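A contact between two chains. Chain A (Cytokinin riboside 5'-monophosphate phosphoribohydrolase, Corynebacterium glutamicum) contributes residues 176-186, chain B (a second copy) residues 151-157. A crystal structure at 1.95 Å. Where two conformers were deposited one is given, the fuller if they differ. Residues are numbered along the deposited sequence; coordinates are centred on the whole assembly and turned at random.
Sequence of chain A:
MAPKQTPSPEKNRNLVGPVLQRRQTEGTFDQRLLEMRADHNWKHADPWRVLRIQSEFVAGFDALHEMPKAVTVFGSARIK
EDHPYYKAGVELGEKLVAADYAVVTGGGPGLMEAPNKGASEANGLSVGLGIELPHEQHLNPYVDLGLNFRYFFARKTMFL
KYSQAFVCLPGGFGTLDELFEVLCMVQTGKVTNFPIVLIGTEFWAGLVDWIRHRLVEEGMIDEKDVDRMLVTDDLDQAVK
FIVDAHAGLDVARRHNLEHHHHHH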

# COMPACT_ATOMS: atom_id res chain seq x y z
N LEU A 176 22.05 -5.57 -15.32
CA LEU A 176 23.27 -4.76 -15.28
C LEU A 176 23.13 -3.49 -14.46
O LEU A 176 24.05 -3.05 -13.77
CB LEU A 176 23.70 -4.40 -16.74
CG LEU A 176 24.06 -5.68 -17.61
CD1 LEU A 176 24.25 -5.39 -19.06
CD2 LEU A 176 25.34 -6.28 -17.13
N ASP A 177 21.98 -2.85 -14.58
CA ASP A 177 21.62 -1.67 -13.71
C ASP A 177 21.79 -2.01 -12.26
O ASP A 177 22.38 -1.24 -11.47
CB ASP A 177 20.14 -1.31 -13.98
CG ASP A 177 19.65 -0.11 -13.20
OD1 ASP A 177 20.50 0.68 -12.70
OD2 ASP A 177 18.38 0.01 -13.09
N GLU A 178 21.26 -3.16 -11.85
CA GLU A 178 21.43 -3.56 -10.42
C GLU A 178 22.85 -3.87 -10.10
O GLU A 178 23.34 -3.47 -9.06
CB GLU A 178 20.55 -4.78 -10.04
CG GLU A 178 19.15 -4.37 -9.73
CD GLU A 178 18.95 -3.65 -8.38
OE1 GLU A 178 19.68 -3.84 -7.38
OE2 GLU A 178 17.94 -2.94 -8.30
N LEU A 179 23.50 -4.64 -10.98
CA LEU A 179 24.90 -4.98 -10.71
C LEU A 179 25.75 -3.77 -10.51
O LEU A 179 26.52 -3.74 -9.59
CB LEU A 179 25.48 -5.82 -11.82
CG LEU A 179 27.01 -6.10 -11.84
CD1 LEU A 179 27.39 -6.79 -10.57
CD2 LEU A 179 27.33 -6.99 -13.01
N PHE A 180 25.66 -2.77 -11.37
CA PHE A 180 26.55 -1.58 -11.19
C PHE A 180 26.25 -0.66 -10.00
O PHE A 180 27.13 -0.08 -9.42
CB PHE A 180 26.75 -0.82 -12.55
CG PHE A 180 27.59 -1.63 -13.55
CD1 PHE A 180 28.94 -1.85 -13.30
CD2 PHE A 180 27.02 -2.25 -14.64
CE1 PHE A 180 29.71 -2.64 -14.13
CE2 PHE A 180 27.79 -3.05 -15.48
CZ PHE A 180 29.13 -3.24 -15.22
N GLU A 181 24.99 -0.57 -9.64
CA GLU A 181 24.51 0.08 -8.44
C GLU A 181 25.14 -0.58 -7.18
O GLU A 181 25.69 0.09 -6.32
CB GLU A 181 23.01 -0.16 -8.43
CG GLU A 181 22.12 0.75 -7.68
CD GLU A 181 20.69 0.50 -8.20
OE1 GLU A 181 20.43 0.82 -9.43
OE2 GLU A 181 19.86 -0.08 -7.41
N VAL A 182 25.05 -1.90 -7.08
CA VAL A 182 25.59 -2.53 -5.89
C VAL A 182 27.13 -2.44 -5.89
O VAL A 182 27.72 -2.17 -4.86
CB VAL A 182 25.05 -3.96 -5.68
CG1 VAL A 182 25.65 -4.94 -6.68
CG2 VAL A 182 25.28 -4.39 -4.24
N LEU A 183 27.77 -2.59 -7.06
CA LEU A 183 29.22 -2.39 -7.14
C LEU A 183 29.56 -1.01 -6.63
O LEU A 183 30.55 -0.85 -5.90
CB LEU A 183 29.79 -2.66 -8.53
CG LEU A 183 29.96 -4.14 -8.92
CD1 LEU A 183 30.08 -4.32 -10.43
CD2 LEU A 183 31.21 -4.67 -8.23
N CYS A 184 28.75 0.00 -6.96
CA CYS A 184 29.00 1.38 -6.43
C CYS A 184 28.83 1.49 -4.91
O CYS A 184 29.57 2.19 -4.23
CB CYS A 184 28.04 2.42 -7.01
SG CYS A 184 28.18 2.84 -8.75
N MET A 185 27.76 0.88 -4.41
CA MET A 185 27.45 0.95 -2.97
C MET A 185 28.56 0.30 -2.10
O MET A 185 28.91 0.77 -1.00
CB MET A 185 26.08 0.29 -2.74
CG MET A 185 24.90 1.06 -3.39
SD MET A 185 24.45 2.57 -2.53
CE MET A 185 25.52 3.81 -3.24
N VAL A 186 29.13 -0.76 -2.63
CA VAL A 186 30.23 -1.47 -1.98
C VAL A 186 31.44 -0.57 -2.04
O VAL A 186 32.06 -0.29 -1.03
CB VAL A 186 30.48 -2.79 -2.70
CG1 VAL A 186 31.79 -3.43 -2.25
CG2 VAL A 186 29.32 -3.73 -2.45
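Chain B 151-157: YFFARKT

The most distinctive feature of this contact is a methionine methyl group set squarely over an aromatic ring. Met185(A) CE lies 3.5 Å from the centroid of the Phe152(B) ring and only 12° off the ring normal, a CH-pi contact over one face. Its closest ring atom is Phe152(B) CG, 3.5 Å from Met185(A) CE. The sulfur sits more obliquely, with Met185(A) SD 4.6 Å from the same centroid.

Chain A is helical throughout 176-186. Chain B enters at Tyr151(B) in an extended conformation (phi/psi -100/110) and is helical by Phe153(B), continuing beyond Thr157(B). The two helix axes run at 131°, closer to antiparallel than to parallel. They come no nearer than 13.2 Å, so side chains bridge the gap. The closest CA atoms, those of Met185(A) and Phe152(B), are 8.9 Å apart.

Phe152(B) points toward chain A, with chi1 in t. Besides the methionine over its face, it has Glu181(A) CG at its edge, 4.3 Å from Phe152(B) CE2. Cys184(A) CB adds an apolar contact, 4.3 Å from Phe152(B) CZ.

One turn along, Lys156(B) also points toward chain A. Lys156(B) NZ forms a salt bridge with Glu181(A) OE1 at 2.9 Å; the hydrogen bond within it is weak. Asp177(A) OD1 is 4.2 Å from Lys156(B) NZ, beyond salt-bridge range but of opposite charge. Asp177(A) and Glu181(A) are one helical turn apart, which lets both acids approach the same amine.

Glu181(A) is extended through chi1 and chi2, both t, and its end reaches chain B although its CA-to-CB bond points sideways. Glu181(A) OE2 lies 3.3 Å from Phe153(B) CE1. Glu181(A) thus touches Phe152(B), Phe153(B) and Lys156(B). The two stretches together bury 261 Å².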

# COMPACT_ATOMS: atom_id res chain seq x y z
N TYR B 151 21.00 10.73 -0.20
CA TYR B 151 20.50 9.42 -0.69
C TYR B 151 20.77 9.28 -2.18
O TYR B 151 20.17 9.95 -3.01
CB TYR B 151 19.01 9.28 -0.43
CG TYR B 151 18.75 9.12 1.04
CD1 TYR B 151 19.12 7.93 1.71
CD2 TYR B 151 18.24 10.16 1.77
CE1 TYR B 151 18.92 7.79 3.06
CE2 TYR B 151 18.04 10.03 3.13
CZ TYR B 151 18.39 8.84 3.76
OH TYR B 151 18.20 8.73 5.12
N PHE B 152 21.67 8.40 -2.48
CA PHE B 152 21.93 7.92 -3.81
C PHE B 152 20.72 7.84 -4.73
O PHE B 152 20.72 8.38 -5.79
CB PHE B 152 22.53 6.54 -3.66
CG PHE B 152 23.33 6.13 -4.78
CD1 PHE B 152 24.43 6.83 -5.12
CD2 PHE B 152 23.00 5.01 -5.51
CE1 PHE B 152 25.19 6.44 -6.19
CE2 PHE B 152 23.75 4.60 -6.57
CZ PHE B 152 24.83 5.32 -6.92
N PHE B 153 19.70 7.14 -4.29
CA PHE B 153 18.53 6.90 -5.10
C PHE B 153 17.68 8.12 -5.38
O PHE B 153 17.11 8.26 -6.43
CB PHE B 153 17.75 5.74 -4.55
CG PHE B 153 18.51 4.46 -4.65
CD1 PHE B 153 18.93 3.99 -5.86
CD2 PHE B 153 18.85 3.75 -3.53
CE1 PHE B 153 19.65 2.84 -5.96
CE2 PHE B 153 19.57 2.60 -3.63
CZ PHE B 153 19.99 2.16 -4.85
N ALA B 154 17.65 9.04 -4.44
CA ALA B 154 17.01 10.31 -4.67
C ALA B 154 17.71 11.15 -5.74
O ALA B 154 17.09 11.70 -6.60
CB ALA B 154 16.94 11.08 -3.37
N ARG B 155 19.04 11.22 -5.67
CA ARG B 155 19.81 11.98 -6.64
C ARG B 155 19.59 11.45 -8.05
O ARG B 155 19.36 12.21 -8.99
CB ARG B 155 21.30 11.93 -6.29
CG ARG B 155 22.16 12.86 -7.13
CD ARG B 155 23.60 12.88 -6.64
NE ARG B 155 24.36 11.72 -7.12
CZ ARG B 155 25.60 11.78 -7.60
NH1 ARG B 155 26.20 10.68 -8.01
NH2 ARG B 155 26.23 12.95 -7.65
N LYS B 156 19.65 10.13 -8.20
CA LYS B 156 19.45 9.47 -9.47
C LYS B 156 18.15 9.79 -10.14
O LYS B 156 18.11 9.98 -11.30
CB LYS B 156 19.58 7.98 -9.33
CG LYS B 156 20.99 7.49 -9.37
CD LYS B 156 21.09 6.17 -10.09
CE LYS B 156 21.20 5.00 -9.14
NZ LYS B 156 20.80 3.72 -9.76
N THR B 157 17.10 9.83 -9.36
CA THR B 157 15.77 10.14 -9.83
C THR B 157 15.74 11.53 -10.45
O THR B 157 15.13 11.78 -11.42
CB THR B 157 14.79 10.16 -8.65
OG1 THR B 157 14.74 8.88 -8.03
CG2 THR B 157 13.45 10.55 -9.06